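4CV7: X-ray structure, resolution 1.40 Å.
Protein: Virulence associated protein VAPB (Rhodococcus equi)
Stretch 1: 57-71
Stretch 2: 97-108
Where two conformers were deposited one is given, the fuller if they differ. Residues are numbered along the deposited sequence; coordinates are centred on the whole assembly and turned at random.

Stretch 1 (57-71) RLYKDTVSFQYNALG
Stretch 2 97-108: VVGVGGGSGSWH

Residues 57-61 end a helix; T62 leaves helical phi/psi (-59/127), and a strand follows, running to N68. It pairs antiparallel with strand 100-108, the axes at 138°. S64 faces S104, Q66 faces G102 and N68 faces V100 (CA-CA 4.2, 4.0 and 4.4 Å). F65 with G103 and Y67 with G101 are the hydrogen-bonded pairs: F65 N to G103 O 2.9 Å, G103 N to F65 O 3.0 Å, Y67 N to G101 O 2.8 Å, G101 N to Y67 O 3.1 Å. G105 N to V63 O (3.0 Å) and A69 N to G99 O (2.9 Å) extend the ladder.

F65 and Y67 are both p at chi1 (74°, 70°); their CB atoms lie on the same face of the sheet, and the ends of their rings come nearer the partner strand. Y67 (chi2 76°) covers G101, whose CA lies 3.8 Å from the ring centroid, over the face. A CB on G101 would sit 2.5 Å from Y67 OH, a clash. Y67 CE1 also meets V97 CG1 at 3.4 Å. F65 (chi2 -61°) sets its ring edge near S104 O, 3.4 Å from CE1.

N68 is t; its OD1 accepts from L70 N (2.8 Å).

W107 (m, chi2 87°) points toward the helix. Y59 (m, chi2 -16°) brings CE1 over its face, 3.4 Å from W107 CE3; the ring planes meet obliquely at 49°. T62 is m, its OG1 donating to L58 O (2.7 Å).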

# COMPACT_ATOMS: atom_id res chain seq x y z
N ARG A 57 14.26 5.51 -3.41
CA ARG A 57 13.80 6.50 -2.46
C ARG A 57 12.48 6.03 -1.81
O ARG A 57 12.25 6.27 -0.60
CB ARG A 57 13.68 7.85 -3.12
CG ARG A 57 13.34 8.96 -2.14
CD ARG A 57 13.25 10.27 -2.83
NE ARG A 57 13.12 11.37 -1.90
CZ ARG A 57 13.31 12.63 -2.21
NH1 ARG A 57 13.71 12.98 -3.38
NH2 ARG A 57 13.20 13.51 -1.20
N LEU A 58 11.59 5.43 -2.62
CA LEU A 58 10.34 4.91 -2.11
C LEU A 58 10.64 3.91 -0.99
O LEU A 58 10.12 3.98 0.12
CB LEU A 58 9.55 4.27 -3.21
CG LEU A 58 8.30 3.46 -2.76
CD1 LEU A 58 7.17 4.39 -2.38
CD2 LEU A 58 7.90 2.55 -3.93
N TYR A 59 11.58 3.00 -1.27
CA TYR A 59 11.86 1.98 -0.33
C TYR A 59 12.58 2.51 0.91
O TYR A 59 12.34 2.01 1.99
CB TYR A 59 12.71 0.90 -1.03
CG TYR A 59 11.94 0.06 -2.06
CD1 TYR A 59 10.57 0.02 -2.10
CD2 TYR A 59 12.66 -0.75 -2.96
CE1 TYR A 59 9.92 -0.82 -2.98
CE2 TYR A 59 12.00 -1.60 -3.84
CZ TYR A 59 10.65 -1.64 -3.80
OH TYR A 59 9.94 -2.53 -4.61
N LYS A 60 13.47 3.45 0.73
CA LYS A 60 14.16 4.00 1.90
C LYS A 60 13.27 4.86 2.77
O LYS A 60 13.37 4.80 4.00
CB LYS A 60 15.34 4.83 1.59
CG LYS A 60 16.21 5.03 2.82
CD LYS A 60 17.11 6.13 2.64
CE LYS A 60 17.48 6.84 3.91
NZ LYS A 60 16.92 8.20 3.80
N ASP A 61 12.47 5.74 2.15
CA ASP A 61 11.87 6.86 2.88
C ASP A 61 10.42 6.68 3.23
O ASP A 61 9.87 7.51 3.94
CB ASP A 61 12.13 8.16 2.17
CG ASP A 61 13.52 8.67 2.39
OD1 ASP A 61 14.27 8.18 3.20
OD2 ASP A 61 13.86 9.67 1.72
N THR A 62 9.73 5.70 2.69
CA THR A 62 8.33 5.50 3.05
C THR A 62 8.24 5.26 4.56
O THR A 62 8.87 4.38 5.13
CB THR A 62 7.65 4.32 2.39
OG1 THR A 62 7.61 4.52 0.98
CG2 THR A 62 6.20 4.11 2.91
N VAL A 63 7.39 6.05 5.24
CA VAL A 63 6.95 5.85 6.61
C VAL A 63 5.49 5.72 6.81
O VAL A 63 5.01 5.27 7.87
CB VAL A 63 7.56 6.90 7.60
CG1 VAL A 63 9.09 6.95 7.54
CG2 VAL A 63 6.92 8.30 7.40
N SER A 64 4.73 6.20 5.85
CA SER A 64 3.23 6.20 5.98
C SER A 64 2.63 5.97 4.65
O SER A 64 3.25 6.01 3.61
CB SER A 64 2.73 7.45 6.58
OG SER A 64 2.79 8.51 5.66
N PHE A 65 1.34 5.63 4.69
CA PHE A 65 0.56 5.36 3.47
C PHE A 65 -0.88 5.75 3.71
O PHE A 65 -1.35 5.75 4.83
CB PHE A 65 0.74 3.93 2.94
CG PHE A 65 0.04 2.87 3.74
CD1 PHE A 65 0.32 2.63 5.09
CD2 PHE A 65 -1.07 2.18 3.22
CE1 PHE A 65 -0.38 1.66 5.82
CE2 PHE A 65 -1.76 1.23 3.96
CZ PHE A 65 -1.40 0.99 5.25
N GLN A 66 -1.57 6.01 2.58
CA GLN A 66 -2.98 6.24 2.60
C GLN A 66 -3.62 5.52 1.48
O GLN A 66 -3.03 5.39 0.42
CB GLN A 66 -3.35 7.74 2.47
CG GLN A 66 -2.82 8.57 3.63
CD GLN A 66 -2.97 10.10 3.41
OE1 GLN A 66 -3.66 10.46 2.52
NE2 GLN A 66 -1.99 10.85 3.85
N TYR A 67 -4.79 5.00 1.70
CA TYR A 67 -5.54 4.28 0.64
C TYR A 67 -6.90 4.89 0.39
O TYR A 67 -7.48 5.51 1.30
CB TYR A 67 -5.60 2.77 0.99
CG TYR A 67 -6.48 2.44 2.17
CD1 TYR A 67 -7.93 2.44 2.01
CD2 TYR A 67 -5.98 2.25 3.44
CE1 TYR A 67 -8.73 2.14 3.06
CE2 TYR A 67 -6.79 1.88 4.46
CZ TYR A 67 -8.10 1.85 4.29
OH TYR A 67 -9.00 1.57 5.30
N ASN A 68 -7.43 4.67 -0.80
CA ASN A 68 -8.74 5.22 -1.19
C ASN A 68 -9.32 4.22 -2.11
O ASN A 68 -8.74 3.89 -3.18
CB ASN A 68 -8.55 6.61 -1.88
CG ASN A 68 -9.88 7.25 -2.31
OD1 ASN A 68 -10.65 6.65 -3.10
ND2 ASN A 68 -10.12 8.50 -1.93
N ALA A 69 -10.51 3.80 -1.73
CA ALA A 69 -11.32 2.91 -2.49
C ALA A 69 -12.61 3.51 -2.85
O ALA A 69 -13.57 2.78 -3.10
CB ALA A 69 -11.55 1.69 -1.62
N LEU A 70 -12.73 4.82 -3.02
CA LEU A 70 -14.03 5.42 -3.29
C LEU A 70 -14.27 5.35 -4.74
O LEU A 70 -15.43 5.53 -5.14
CB LEU A 70 -14.07 6.93 -2.85
CG LEU A 70 -13.74 7.20 -1.40
CD1 LEU A 70 -13.80 8.69 -1.10
CD2 LEU A 70 -14.72 6.43 -0.50
N GLY A 71 -13.25 5.18 -5.57
CA GLY A 71 -13.48 5.17 -7.04
C GLY A 71 -13.42 3.76 -7.63
O GLY A 71 -13.79 2.81 -6.94
N VAL A 97 -12.25 -3.39 1.46
CA VAL A 97 -11.75 -2.01 1.49
C VAL A 97 -12.70 -1.08 0.76
O VAL A 97 -12.75 -0.97 -0.47
CB VAL A 97 -10.29 -1.88 0.99
CG1 VAL A 97 -9.81 -0.43 1.13
CG2 VAL A 97 -9.36 -2.86 1.70
N VAL A 98 -13.54 -0.43 1.55
CA VAL A 98 -14.34 0.68 1.03
C VAL A 98 -13.66 1.82 1.72
O VAL A 98 -12.87 1.58 2.63
CB VAL A 98 -15.85 0.56 1.41
CG1 VAL A 98 -16.40 -0.77 0.97
CG2 VAL A 98 -16.08 0.77 2.90
N GLY A 99 -14.00 3.05 1.37
CA GLY A 99 -13.60 4.15 2.15
C GLY A 99 -12.18 4.58 1.94
O GLY A 99 -11.50 4.02 1.02
N VAL A 100 -11.70 5.44 2.87
CA VAL A 100 -10.38 5.85 2.87
C VAL A 100 -9.75 5.38 4.23
O VAL A 100 -10.40 4.83 5.14
CB VAL A 100 -10.30 7.35 2.65
CG1 VAL A 100 -11.02 7.84 1.39
CG2 VAL A 100 -10.79 8.12 3.88
N GLY A 101 -8.43 5.39 4.27
CA GLY A 101 -7.75 5.14 5.56
C GLY A 101 -6.28 5.29 5.33
O GLY A 101 -5.82 5.74 4.24
N GLY A 102 -5.53 4.94 6.34
CA GLY A 102 -4.10 5.11 6.24
C GLY A 102 -3.41 4.87 7.55
O GLY A 102 -4.07 4.68 8.58
N GLY A 103 -2.08 4.84 7.54
CA GLY A 103 -1.31 4.59 8.74
C GLY A 103 0.14 4.50 8.42
O GLY A 103 0.68 5.10 7.51
N SER A 104 0.87 3.77 9.27
CA SER A 104 2.33 3.64 9.18
C SER A 104 2.69 2.44 8.29
O SER A 104 1.94 1.47 8.29
CB SER A 104 2.96 3.48 10.58
OG SER A 104 2.52 2.28 11.22
N GLY A 105 3.81 2.48 7.65
CA GLY A 105 4.33 1.30 7.00
C GLY A 105 5.71 1.60 6.49
O GLY A 105 6.15 2.70 6.35
N SER A 106 6.37 0.49 6.15
CA SER A 106 7.73 0.59 5.55
C SER A 106 8.01 -0.66 4.70
O SER A 106 7.33 -1.68 4.80
CB SER A 106 8.76 0.90 6.57
OG SER A 106 8.75 -0.17 7.45
N TRP A 107 9.07 -0.51 3.92
CA TRP A 107 9.53 -1.57 3.00
C TRP A 107 10.72 -2.25 3.62
O TRP A 107 11.60 -1.63 4.25
CB TRP A 107 9.92 -1.00 1.63
CG TRP A 107 8.79 -0.34 0.90
CD1 TRP A 107 8.37 0.98 0.98
CD2 TRP A 107 7.93 -0.95 -0.09
NE1 TRP A 107 7.35 1.20 0.13
CE2 TRP A 107 7.06 0.05 -0.56
CE3 TRP A 107 7.84 -2.24 -0.65
CZ2 TRP A 107 6.12 -0.22 -1.52
CZ3 TRP A 107 6.86 -2.44 -1.64
CH2 TRP A 107 6.05 -1.46 -2.05
N HIS A 108 10.76 -3.56 3.35
CA HIS A 108 11.98 -4.29 3.78
C HIS A 108 12.30 -5.40 2.81
O HIS A 108 11.46 -5.80 2.01
CB HIS A 108 11.76 -4.82 5.16
CG HIS A 108 10.62 -5.76 5.22
ND1 HIS A 108 10.74 -7.10 4.85
CD2 HIS A 108 9.33 -5.58 5.58
CE1 HIS A 108 9.56 -7.68 4.99
NE2 HIS A 108 8.70 -6.78 5.44
O HOH W 1 10.17 2.18 3.79
O HOH W 2 13.15 0.75 4.31
O HOH W 3 -11.79 2.65 4.73